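PDB 5UB3: phosphate-binding protein from Xanthomonas axonopodis pv. citri, which probably serves as the periplasmic receptor that senses a ligand, perhaps a phosphate-like anion, for a partner diguanylate cyclase. Local coordinates for residues 80-84 with 228-233; 61-67 with 211-217; 19-24 with 244-249; 51-56 with 73-79. One frame throughout, in Å; residues are numbered along the deposited sequence. Where two conformers were deposited one is given.

From the N terminus, helix 14-28 enters contact 3 first, and that loop closes last, at 244-249. The other three contacts are nested inside it. Contact 4 (51-56 with 73-79) closes a short loop that runs through strand 62-66 and helix 67-75. Strand 62-66 is joined by 211-217 in contact 2, and strand 79-87 by helix 222-235 in contact 1. Contacts 1 and 2 cross along the chain. So do contacts 2 and 4, whereas contact 4 closes before contact 1 opens. Contact 2 pairs two strands, contact 1 lays a helix on strand 79-87, and contacts 3 and 4 each join a helix to the end of another helix. Contacts 3 and 4 do not touch each other.

Contact 1 (80-84 with 228-233); sequences HPLLM and LRVVLL
Arg229 of helix 222-235 donates from NE to Leu82 O of strand 79-87 at 3.1 Å, with an N-H...O angle of 158°. The donor is tilted 25° from the carbonyl plane. A bend at chi3 (-66°) turns NE toward Leu82 O. Leu82 CD1 lies over one face of the guanidinium, off toward its rim, while the two side chains slide past each other in opposite directions. On the other branch, Leu82 CD2 packs 3.9 Å from Leu228 CG and equally close to Leu232 CD1. Leu83 points at the helix: its CD1 is only 3.4 Å from Leu232 CB, a tight pair, and its CD2 sits 3.5 Å from Arg229 CG.

A classic beta bulge lies behind this, with Leu82 and Leu83 both facing Glu214 of strand 209-217. Further out, Glu225 binds both Arg229 NH2, in a salt bridge, and His80 NE2. Helix 14-28 packs on Leu228 and Leu232 from beyond. The contact therefore joins the helix to the bulged strand by an apolar seam, and the arginine gives a partner to a bulge carbonyl while Glu225 probably offsets its charge.

Contact 2 (61-67 with 211-217); sequences DWVSETT and RAVEMVR
Strands 62-66 and 212-217 run antiparallel, their axes 4.7 Å apart at closest and their directions 153° apart. Val63 with Met215 and Glu65 with Val213 are hydrogen-bonded pairs. Trp62 with Val216, Ser64 with Glu214 and Thr66 with Ala212 are non-hydrogen-bonded pairs. Met215 N to Val63 O is short, 2.8 Å, and nearly straight. Arg217 N adds a bond to Asp61 O, and CA-H...O contacts fill in between, such as Trp62 CA to Met215 O at 3.3 Å.

On the face with Trp62, Ser64 and Val216, the Glu214 carboxylate ties the strands together. A bend at chi2 (-52°) folds the carboxylate back so that OE1 reaches the indole N-H and OE2 reaches Ser64. Trp62 NE1 donates to Glu214 OE1 at 2.7 Å, in the indole plane and onto the anti lone pair, with the carboxylate turned 76° from the ring. Ser64 OG is modelled 2.4 Å from Glu214 OE2, too short to take at face value, though a hydrogen bond is likely. Arg87 and Thr85 also bond to this pair, at Ser64 OG and Glu214 OE2. The strands belong to the core sheet of a lobe of the periplasmic binding protein fold, where 62-66 pairs with 4-8 on its other side. The opposite face carries Val63 and Met215, with Val63 CG2 3.8 Å from Met215 CB, and helix 67-75 packs there.

At the strand end, Arg217 NE makes a salt bridge to Asp61 OD1 at 2.9 Å, in the guanidinium plane. Asp61 OD2 is held by Val6 N.

Contact 3 (19-24 with 244-249); sequences EQLKPL and ALKRFF
Phe248 and Leu24 meet face-on: Leu24 CD2 sits 3.3 Å from the centroid of the Phe248 ring, 10° off its normal, a CH-pi contact. Phe248 turns its ring to this methyl by placing CG opposite the backbone N (chi1 -162°). The opposite face of the ring is touched off-centre by Phe249 CE2, and Gln20 O lies at the ring edge, in plane. Leu21 CD2 comes obliquely to both aromatic rings, 3.5 Å from Phe248 CE1 and 3.8 Å from Phe249 CZ.

The Gln20 amide crosses Phe249 with its plane 71° from the ring, and OE1 is 3.3 Å from Phe249 CE1. Its NE2 makes a weak bond to Arg247 O, while OE1 is hydrogen-bonded to His17 ND1. Nearer the surface, the Arg247 side chain crosses that of Glu19 at a slant, NH1 3.5 Å from Glu19 CB, and the salt bridge of Glu19 OE1 to Arg247 NH1 is long, 3.9 Å. Ala244 CB nestles against Pro23 and Leu24.

One water bridges the backbones. It donates to Gln20 O and Ala244 O and accepts from Leu24 N, so it serves the kinked helix 14-28, where Leu24 N lacks a bond to the preceding turn. Trp62 and Leu7 of the strands border Phe248. The arrangement is helix packing against a helix C-terminus, where Phe248 centres an inverse gamma turn that leads toward strand 251-255.

Contact 4 (51-56 with 73-79); sequences MSSYLR and LEQRGSA
Ser52 OG stands anti to its backbone N (chi1 169°), and Ser78 OG lies between its own N and carbonyl carbon (chi1 70°). These torsions bring the two hydroxyls to 3.1 Å, Ser52 OG to Ser78 OG, in a weak hydrogen bond. Arg56, one turn along helix 48-56, bends at chi3. Arg56 NH1 donates to Ser52 OG at 3.2 Å, the oxygen lying 23° out of the guanidinium plane. Arg76 passes alongside, its CB 3.3 Å from Ser52 OG.

Beside these hydroxyls the packing is mostly apolar. Leu55 crosses Leu73 at about a right angle, with CD1 to CD1 3.9 Å between Leu55 and Leu73. Leu55 CD1 also meets Ala79 CB, and Leu55 CB lies 3.4 Å from Ser78 O. Met51 CG rests 3.9 Å from Leu73 CD2. Met215 and Arg217 of strand 209-217 adjoin this side, touching Ala79 and Leu55.

Gly77 ends helix 67-75 with positive phi. Gly77 N bonds back to Glu74 O and Ser78 N to Leu73 O. This is a Schellman motif, and it turns the chain from the helix into strand 79-87 beside helix 48-56.

Contact 1 (80-84 with 228-233)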
# COMPACT_ATOMS: atom_id res chain seq x y z
N HIS A 80 9.48 -9.54 -7.41
CA HIS A 80 8.67 -9.51 -8.63
C HIS A 80 7.28 -10.04 -8.32
O HIS A 80 7.13 -10.80 -7.37
CB HIS A 80 9.35 -10.29 -9.77
CG HIS A 80 9.65 -11.71 -9.41
ND1 HIS A 80 10.78 -12.07 -8.71
CD2 HIS A 80 8.99 -12.86 -9.66
CE1 HIS A 80 10.78 -13.37 -8.49
NE2 HIS A 80 9.71 -13.88 -9.06
N PRO A 81 6.29 -9.68 -9.13
CA PRO A 81 4.93 -10.11 -8.82
C PRO A 81 4.68 -11.61 -8.96
O PRO A 81 5.20 -12.21 -9.89
CB PRO A 81 4.07 -9.32 -9.82
CG PRO A 81 4.93 -8.16 -10.26
CD PRO A 81 6.33 -8.62 -10.16
N LEU A 82 3.92 -12.19 -8.05
CA LEU A 82 3.53 -13.58 -8.08
C LEU A 82 2.08 -13.70 -8.53
O LEU A 82 1.79 -14.49 -9.43
CB LEU A 82 3.62 -14.16 -6.68
CG LEU A 82 3.30 -15.65 -6.55
CD1 LEU A 82 4.54 -16.42 -6.87
CD2 LEU A 82 2.84 -15.95 -5.15
N LEU A 83 1.20 -12.96 -7.85
CA LEU A 83 -0.26 -13.01 -8.01
C LEU A 83 -0.82 -11.63 -7.79
O LEU A 83 -0.27 -10.88 -7.00
CB LEU A 83 -0.92 -13.95 -6.98
CG LEU A 83 -0.72 -15.44 -7.20
CD1 LEU A 83 -1.22 -16.25 -6.02
CD2 LEU A 83 -1.36 -15.86 -8.52
N MET A 84 -1.87 -11.25 -8.50
CA MET A 84 -2.63 -10.05 -8.17
C MET A 84 -3.61 -10.44 -7.08
O MET A 84 -4.13 -11.53 -7.06
CB MET A 84 -3.38 -9.46 -9.38
CG MET A 84 -2.50 -9.10 -10.53
SD MET A 84 -1.16 -7.96 -10.15
CE MET A 84 -2.13 -6.53 -9.60
N LEU A 228 4.11 -22.01 -4.48
CA LEU A 228 3.44 -20.93 -3.73
C LEU A 228 2.22 -20.37 -4.48
O LEU A 228 1.16 -20.19 -3.88
CB LEU A 228 4.38 -19.77 -3.42
CG LEU A 228 3.85 -18.67 -2.49
CD1 LEU A 228 3.29 -19.17 -1.15
CD2 LEU A 228 5.00 -17.70 -2.23
N ARG A 229 2.44 -20.08 -5.75
CA ARG A 229 1.42 -19.53 -6.63
C ARG A 229 0.25 -20.51 -6.67
O ARG A 229 -0.88 -20.12 -6.48
CB ARG A 229 1.98 -19.31 -8.05
CG ARG A 229 0.99 -18.49 -8.86
CD ARG A 229 1.36 -18.19 -10.28
NE ARG A 229 2.51 -17.31 -10.37
CZ ARG A 229 3.76 -17.73 -10.54
NH1 ARG A 229 4.01 -19.04 -10.59
NH2 ARG A 229 4.76 -16.85 -10.70
N VAL A 230 0.55 -21.78 -6.89
CA VAL A 230 -0.51 -22.79 -6.94
C VAL A 230 -1.22 -22.79 -5.61
O VAL A 230 -2.50 -22.73 -5.57
CB VAL A 230 0.04 -24.16 -7.37
CG1 VAL A 230 -1.04 -25.23 -7.25
CG2 VAL A 230 0.53 -24.10 -8.81
N VAL A 231 -0.46 -22.78 -4.52
CA VAL A 231 -1.14 -22.92 -3.22
C VAL A 231 -2.08 -21.72 -2.94
O VAL A 231 -3.20 -21.87 -2.46
CB VAL A 231 -0.12 -23.08 -2.09
CG1 VAL A 231 -0.77 -22.94 -0.75
CG2 VAL A 231 0.58 -24.42 -2.21
N LEU A 232 -1.61 -20.51 -3.22
CA LEU A 232 -2.43 -19.33 -2.98
C LEU A 232 -3.68 -19.32 -3.88
O LEU A 232 -4.80 -19.08 -3.40
CB LEU A 232 -1.57 -18.07 -3.19
CG LEU A 232 -0.60 -17.93 -2.03
CD1 LEU A 232 0.34 -16.78 -2.29
CD2 LEU A 232 -1.29 -17.81 -0.67
N LEU A 233 -3.48 -19.65 -5.13
CA LEU A 233 -4.57 -19.75 -6.05
C LEU A 233 -5.63 -20.72 -5.56
O LEU A 233 -6.81 -20.45 -5.69
CB LEU A 233 -4.08 -20.15 -7.41
CG LEU A 233 -3.56 -19.06 -8.31
CD1 LEU A 233 -2.91 -19.72 -9.51
CD2 LEU A 233 -4.70 -18.11 -8.77

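Contact 2 (61-67 with 211-217)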
# COMPACT_ATOMS: atom_id res chain seq x y z
N ASP A 61 10.90 -13.93 1.91
CA ASP A 61 10.59 -14.58 0.66
C ASP A 61 9.39 -14.05 -0.07
O ASP A 61 9.36 -14.08 -1.27
CB ASP A 61 10.38 -16.03 0.88
CG ASP A 61 11.63 -16.72 1.40
OD1 ASP A 61 12.67 -16.65 0.73
OD2 ASP A 61 11.55 -17.32 2.48
N TRP A 62 8.38 -13.61 0.67
CA TRP A 62 7.07 -13.39 0.14
C TRP A 62 6.44 -12.27 0.95
O TRP A 62 6.51 -12.29 2.17
CB TRP A 62 6.28 -14.69 0.21
CG TRP A 62 4.79 -14.58 0.15
CD1 TRP A 62 4.03 -13.70 -0.59
CD2 TRP A 62 3.86 -15.40 0.85
NE1 TRP A 62 2.68 -13.91 -0.36
CE2 TRP A 62 2.55 -14.96 0.49
CE3 TRP A 62 4.01 -16.48 1.73
CZ2 TRP A 62 1.39 -15.53 1.06
CZ3 TRP A 62 2.84 -17.07 2.26
CH2 TRP A 62 1.56 -16.58 1.93
N VAL A 63 5.97 -11.25 0.25
CA VAL A 63 5.25 -10.16 0.91
C VAL A 63 3.93 -9.94 0.19
O VAL A 63 3.84 -10.16 -1.01
CB VAL A 63 6.05 -8.86 0.95
CG1 VAL A 63 7.36 -9.01 1.71
CG2 VAL A 63 6.25 -8.33 -0.46
N SER A 64 2.93 -9.47 0.93
CA SER A 64 1.68 -9.11 0.35
C SER A 64 1.58 -7.64 0.61
O SER A 64 1.57 -7.28 1.75
CB SER A 64 0.53 -9.82 1.05
OG SER A 64 -0.68 -9.55 0.35
N GLU A 65 1.53 -6.82 -0.43
CA GLU A 65 1.64 -5.32 -0.33
C GLU A 65 0.69 -4.65 -1.25
O GLU A 65 0.25 -5.25 -2.27
CB GLU A 65 3.01 -4.86 -0.78
CG GLU A 65 4.12 -5.28 0.11
CD GLU A 65 4.10 -4.64 1.47
OE1 GLU A 65 3.38 -3.68 1.68
OE2 GLU A 65 4.84 -5.16 2.33
N THR A 66 0.43 -3.37 -0.99
CA THR A 66 -0.31 -2.60 -1.94
C THR A 66 0.60 -2.37 -3.12
O THR A 66 1.77 -2.44 -2.98
CB THR A 66 -0.75 -1.28 -1.34
OG1 THR A 66 0.44 -0.55 -1.06
CG2 THR A 66 -1.61 -1.53 -0.04
N THR A 67 0.04 -2.10 -4.28
CA THR A 67 0.81 -2.10 -5.50
C THR A 67 1.92 -1.07 -5.61
O THR A 67 2.92 -1.35 -6.23
CB THR A 67 -0.13 -2.02 -6.68
OG1 THR A 67 -1.05 -0.97 -6.48
CG2 THR A 67 -0.87 -3.33 -6.82
N ARG A 211 -5.08 -2.89 -6.57
CA ARG A 211 -5.01 -2.67 -5.16
C ARG A 211 -3.83 -3.32 -4.46
O ARG A 211 -3.14 -2.70 -3.64
CB ARG A 211 -6.30 -3.27 -4.63
CG ARG A 211 -6.34 -3.30 -3.19
CD ARG A 211 -7.68 -2.98 -2.67
NE ARG A 211 -7.43 -2.61 -1.30
CZ ARG A 211 -8.33 -2.69 -0.35
NH1 ARG A 211 -9.58 -3.12 -0.59
NH2 ARG A 211 -7.95 -2.33 0.86
N ALA A 212 -3.59 -4.60 -4.74
CA ALA A 212 -2.54 -5.31 -3.99
C ALA A 212 -2.02 -6.43 -4.80
O ALA A 212 -2.64 -6.79 -5.80
CB ALA A 212 -3.05 -5.80 -2.66
N VAL A 213 -0.86 -6.96 -4.38
CA VAL A 213 -0.12 -7.93 -5.17
C VAL A 213 0.74 -8.71 -4.20
O VAL A 213 1.30 -8.17 -3.24
CB VAL A 213 0.72 -7.23 -6.25
CG1 VAL A 213 1.64 -6.21 -5.68
CG2 VAL A 213 1.54 -8.19 -7.11
N GLU A 214 0.86 -10.01 -4.47
CA GLU A 214 1.83 -10.85 -3.80
C GLU A 214 3.15 -10.75 -4.54
O GLU A 214 3.22 -10.98 -5.76
CB GLU A 214 1.31 -12.33 -3.82
CG GLU A 214 -0.09 -12.45 -3.23
CD GLU A 214 -0.17 -11.81 -1.87
OE1 GLU A 214 0.62 -12.24 -1.02
OE2 GLU A 214 -1.00 -10.88 -1.65
N MET A 215 4.21 -10.46 -3.81
CA MET A 215 5.53 -10.37 -4.39
C MET A 215 6.40 -11.43 -3.78
O MET A 215 6.27 -11.76 -2.59
CB MET A 215 6.18 -9.03 -4.15
CG MET A 215 5.35 -7.81 -4.51
SD MET A 215 5.28 -7.52 -6.30
CE MET A 215 6.89 -6.92 -6.65
N VAL A 216 7.32 -11.93 -4.59
CA VAL A 216 8.33 -12.84 -4.07
C VAL A 216 9.68 -12.34 -4.43
O VAL A 216 9.91 -11.67 -5.46
CB VAL A 216 8.20 -14.30 -4.54
CG1 VAL A 216 6.94 -14.93 -3.96
CG2 VAL A 216 8.31 -14.42 -6.05
N ARG A 217 10.63 -12.73 -3.60
CA ARG A 217 11.94 -12.20 -3.75
C ARG A 217 12.61 -12.68 -5.02
O ARG A 217 12.47 -13.82 -5.45
CB ARG A 217 12.81 -12.53 -2.56
CG ARG A 217 13.19 -13.98 -2.44
CD ARG A 217 14.25 -14.08 -1.37
NE ARG A 217 14.57 -15.46 -1.15
CZ ARG A 217 15.49 -16.15 -1.84
NH1 ARG A 217 16.22 -15.61 -2.81
NH2 ARG A 217 15.67 -17.41 -1.54
O HOH W 1 15.29 -17.39 1.18

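Contact 3 (19-24 with 244-249)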
# COMPACT_ATOMS: atom_id res chain seq x y z
N GLU A 19 -0.47 -11.01 13.42
CA GLU A 19 -1.69 -11.84 13.45
C GLU A 19 -2.38 -11.98 12.11
O GLU A 19 -3.15 -12.87 11.90
CB GLU A 19 -2.71 -11.20 14.39
CG GLU A 19 -2.27 -11.02 15.84
CD GLU A 19 -3.26 -10.16 16.60
OE1 GLU A 19 -3.57 -9.02 16.16
OE2 GLU A 19 -3.80 -10.64 17.61
N GLN A 20 -2.17 -11.00 11.24
CA GLN A 20 -2.71 -10.99 9.89
C GLN A 20 -1.98 -11.96 8.93
O GLN A 20 -2.56 -12.48 8.00
CB GLN A 20 -2.68 -9.53 9.40
CG GLN A 20 -3.54 -8.64 10.31
CD GLN A 20 -4.23 -7.52 9.56
OE1 GLN A 20 -3.64 -6.45 9.34
NE2 GLN A 20 -5.49 -7.77 9.10
N LEU A 21 -0.72 -12.26 9.24
CA LEU A 21 0.10 -13.07 8.41
C LEU A 21 0.23 -14.53 8.86
O LEU A 21 0.30 -15.43 8.01
CB LEU A 21 1.49 -12.44 8.38
CG LEU A 21 1.52 -11.00 7.83
CD1 LEU A 21 2.93 -10.49 8.06
CD2 LEU A 21 1.19 -10.98 6.35
N LYS A 22 0.25 -14.78 10.17
CA LYS A 22 0.58 -16.12 10.66
C LYS A 22 -0.43 -17.16 10.24
O LYS A 22 -0.04 -18.25 9.78
CB LYS A 22 0.77 -16.16 12.18
CG LYS A 22 1.08 -17.56 12.72
CD LYS A 22 2.39 -18.08 12.14
CE LYS A 22 3.12 -19.13 12.99
NZ LYS A 22 4.47 -19.40 12.40
N PRO A 23 -1.73 -16.86 10.38
CA PRO A 23 -2.71 -17.88 9.93
C PRO A 23 -2.53 -18.38 8.49
O PRO A 23 -2.55 -19.59 8.25
CB PRO A 23 -4.05 -17.19 10.11
CG PRO A 23 -3.81 -16.17 11.18
CD PRO A 23 -2.43 -15.66 10.91
N LEU A 24 -2.32 -17.47 7.52
CA LEU A 24 -2.16 -17.94 6.14
C LEU A 24 -0.82 -18.65 5.94
O LEU A 24 -0.76 -19.64 5.18
CB LEU A 24 -2.33 -16.79 5.14
CG LEU A 24 -2.22 -17.18 3.67
CD1 LEU A 24 -3.35 -18.17 3.33
CD2 LEU A 24 -2.24 -15.96 2.75
N ALA A 244 -8.07 -17.86 7.66
CA ALA A 244 -6.72 -17.34 7.38
C ALA A 244 -6.76 -16.19 6.36
O ALA A 244 -6.07 -15.20 6.50
CB ALA A 244 -5.81 -18.46 6.87
N LEU A 245 -7.61 -16.32 5.34
CA LEU A 245 -7.64 -15.28 4.33
C LEU A 245 -8.34 -14.03 4.84
O LEU A 245 -7.96 -12.91 4.46
CB LEU A 245 -8.27 -15.79 3.06
CG LEU A 245 -7.33 -16.70 2.31
CD1 LEU A 245 -8.11 -17.45 1.22
CD2 LEU A 245 -6.16 -15.91 1.74
N LYS A 246 -9.30 -14.21 5.74
CA LYS A 246 -10.01 -13.07 6.35
C LYS A 246 -9.01 -12.21 7.12
O LYS A 246 -8.95 -10.97 6.97
CB LYS A 246 -11.19 -13.59 7.22
CG LYS A 246 -11.90 -12.58 8.13
CD LYS A 246 -12.31 -11.28 7.44
CE LYS A 246 -13.52 -11.44 6.52
NZ LYS A 246 -14.82 -11.51 7.23
N ARG A 247 -8.17 -12.91 7.87
CA ARG A 247 -7.13 -12.29 8.68
C ARG A 247 -6.04 -11.61 7.81
O ARG A 247 -5.40 -10.61 8.20
CB ARG A 247 -6.46 -13.39 9.53
CG ARG A 247 -7.37 -14.12 10.55
CD ARG A 247 -7.57 -13.45 11.90
NE ARG A 247 -6.68 -12.32 12.17
CZ ARG A 247 -6.79 -11.51 13.23
NH1 ARG A 247 -5.93 -10.49 13.36
NH2 ARG A 247 -7.71 -11.71 14.16
N PHE A 248 -5.83 -12.18 6.62
CA PHE A 248 -4.85 -11.72 5.66
C PHE A 248 -5.42 -10.53 4.87
O PHE A 248 -5.58 -10.61 3.67
CB PHE A 248 -4.46 -12.91 4.76
CG PHE A 248 -3.18 -12.74 4.01
CD1 PHE A 248 -1.98 -12.74 4.66
CD2 PHE A 248 -3.17 -12.70 2.63
CE1 PHE A 248 -0.79 -12.67 3.95
CE2 PHE A 248 -1.98 -12.64 1.91
CZ PHE A 248 -0.80 -12.58 2.57
N PHE A 249 -5.67 -9.42 5.55
CA PHE A 249 -6.14 -8.15 4.95
C PHE A 249 -7.42 -8.35 4.17
O PHE A 249 -7.66 -7.68 3.15
CB PHE A 249 -5.05 -7.62 4.06
CG PHE A 249 -3.70 -7.76 4.68
CD1 PHE A 249 -3.43 -7.09 5.87
CD2 PHE A 249 -2.75 -8.64 4.18
CE1 PHE A 249 -2.21 -7.26 6.51
CE2 PHE A 249 -1.52 -8.80 4.79
CZ PHE A 249 -1.25 -8.09 5.96
O HOH W 2 -3.58 -14.76 7.80

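Contact 4 (51-56 with 73-79)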
# COMPACT_ATOMS: atom_id res chain seq x y z
N MET A 51 12.75 -3.42 3.74
CA MET A 51 12.15 -4.65 3.25
C MET A 51 12.89 -5.09 1.99
O MET A 51 13.16 -6.27 1.78
CB MET A 51 10.69 -4.45 2.95
CG MET A 51 10.05 -5.73 2.42
SD MET A 51 10.23 -7.22 3.42
CE MET A 51 8.85 -7.00 4.52
N SER A 52 13.23 -4.09 1.15
CA SER A 52 14.05 -4.36 -0.03
C SER A 52 15.38 -4.97 0.35
O SER A 52 15.81 -5.91 -0.29
CB SER A 52 14.22 -3.16 -0.96
OG SER A 52 15.23 -3.41 -1.94
N SER A 53 16.01 -4.46 1.40
CA SER A 53 17.23 -5.09 1.90
C SER A 53 17.05 -6.54 2.35
O SER A 53 17.83 -7.42 1.95
CB SER A 53 17.80 -4.23 3.05
OG SER A 53 19.02 -4.79 3.48
N TYR A 54 16.01 -6.81 3.13
CA TYR A 54 15.65 -8.18 3.49
C TYR A 54 15.43 -9.07 2.30
O TYR A 54 15.95 -10.20 2.24
CB TYR A 54 14.37 -8.26 4.33
CG TYR A 54 14.46 -7.80 5.73
CD1 TYR A 54 15.67 -7.76 6.42
CD2 TYR A 54 13.31 -7.43 6.40
CE1 TYR A 54 15.73 -7.36 7.74
CE2 TYR A 54 13.36 -7.02 7.71
CZ TYR A 54 14.59 -7.00 8.38
OH TYR A 54 14.66 -6.60 9.67
N LEU A 55 14.63 -8.57 1.36
CA LEU A 55 14.33 -9.36 0.17
C LEU A 55 15.59 -9.70 -0.59
O LEU A 55 15.83 -10.86 -0.85
CB LEU A 55 13.35 -8.61 -0.73
CG LEU A 55 11.91 -8.64 -0.17
CD1 LEU A 55 11.13 -7.56 -0.91
CD2 LEU A 55 11.25 -10.02 -0.39
N ARG A 56 16.40 -8.68 -0.87
CA ARG A 56 17.67 -8.82 -1.61
C ARG A 56 18.60 -9.79 -0.88
O ARG A 56 19.25 -10.60 -1.49
CB ARG A 56 18.34 -7.48 -1.84
CG ARG A 56 19.73 -7.60 -2.46
CD ARG A 56 20.22 -6.29 -3.00
NE ARG A 56 20.22 -5.28 -1.92
CZ ARG A 56 19.28 -4.37 -1.70
NH1 ARG A 56 18.26 -4.28 -2.51
NH2 ARG A 56 19.37 -3.53 -0.64
N LEU A 73 9.53 -2.03 -4.19
CA LEU A 73 10.36 -3.21 -4.01
C LEU A 73 10.88 -3.72 -5.36
O LEU A 73 12.08 -3.99 -5.48
CB LEU A 73 9.63 -4.30 -3.28
CG LEU A 73 9.04 -3.97 -1.92
CD1 LEU A 73 8.15 -5.11 -1.43
CD2 LEU A 73 10.14 -3.65 -0.93
N GLU A 74 10.01 -3.82 -6.36
CA GLU A 74 10.46 -4.27 -7.70
C GLU A 74 11.52 -3.33 -8.27
O GLU A 74 12.49 -3.79 -8.84
CB GLU A 74 9.30 -4.39 -8.68
CG GLU A 74 9.67 -5.14 -9.94
CD GLU A 74 8.51 -5.34 -10.88
OE1 GLU A 74 8.30 -6.44 -11.41
OE2 GLU A 74 7.87 -4.35 -11.16
N GLN A 75 11.35 -2.03 -8.08
CA GLN A 75 12.32 -1.06 -8.64
C GLN A 75 13.70 -1.17 -8.08
O GLN A 75 14.67 -1.01 -8.79
CB GLN A 75 11.87 0.37 -8.42
CG GLN A 75 10.72 0.74 -9.30
CD GLN A 75 10.07 2.03 -8.86
OE1 GLN A 75 10.56 2.75 -7.96
NE2 GLN A 75 8.98 2.38 -9.55
N ARG A 76 13.77 -1.44 -6.79
CA ARG A 76 15.03 -1.74 -6.15
C ARG A 76 15.55 -3.13 -6.52
O ARG A 76 16.58 -3.50 -6.04
CB ARG A 76 14.92 -1.57 -4.64
CG ARG A 76 14.62 -0.13 -4.24
CD ARG A 76 14.45 -0.06 -2.75
NE ARG A 76 14.52 1.31 -2.30
CZ ARG A 76 13.49 2.13 -2.11
NH1 ARG A 76 12.23 1.74 -2.31
NH2 ARG A 76 13.73 3.36 -1.67
N GLY A 77 14.88 -3.89 -7.38
CA GLY A 77 15.44 -5.16 -7.86
C GLY A 77 15.31 -6.35 -6.92
O GLY A 77 15.92 -7.40 -7.14
N SER A 78 14.48 -6.21 -5.89
CA SER A 78 14.46 -7.14 -4.80
C SER A 78 13.25 -8.13 -4.81
O SER A 78 13.26 -9.16 -4.11
CB SER A 78 14.58 -6.35 -3.53
OG SER A 78 13.43 -5.59 -3.25
N ALA A 79 12.28 -7.90 -5.69
CA ALA A 79 11.08 -8.71 -5.77
C ALA A 79 10.31 -8.56 -7.10
O ALA A 79 10.42 -7.54 -7.80
CB ALA A 79 10.20 -8.36 -4.62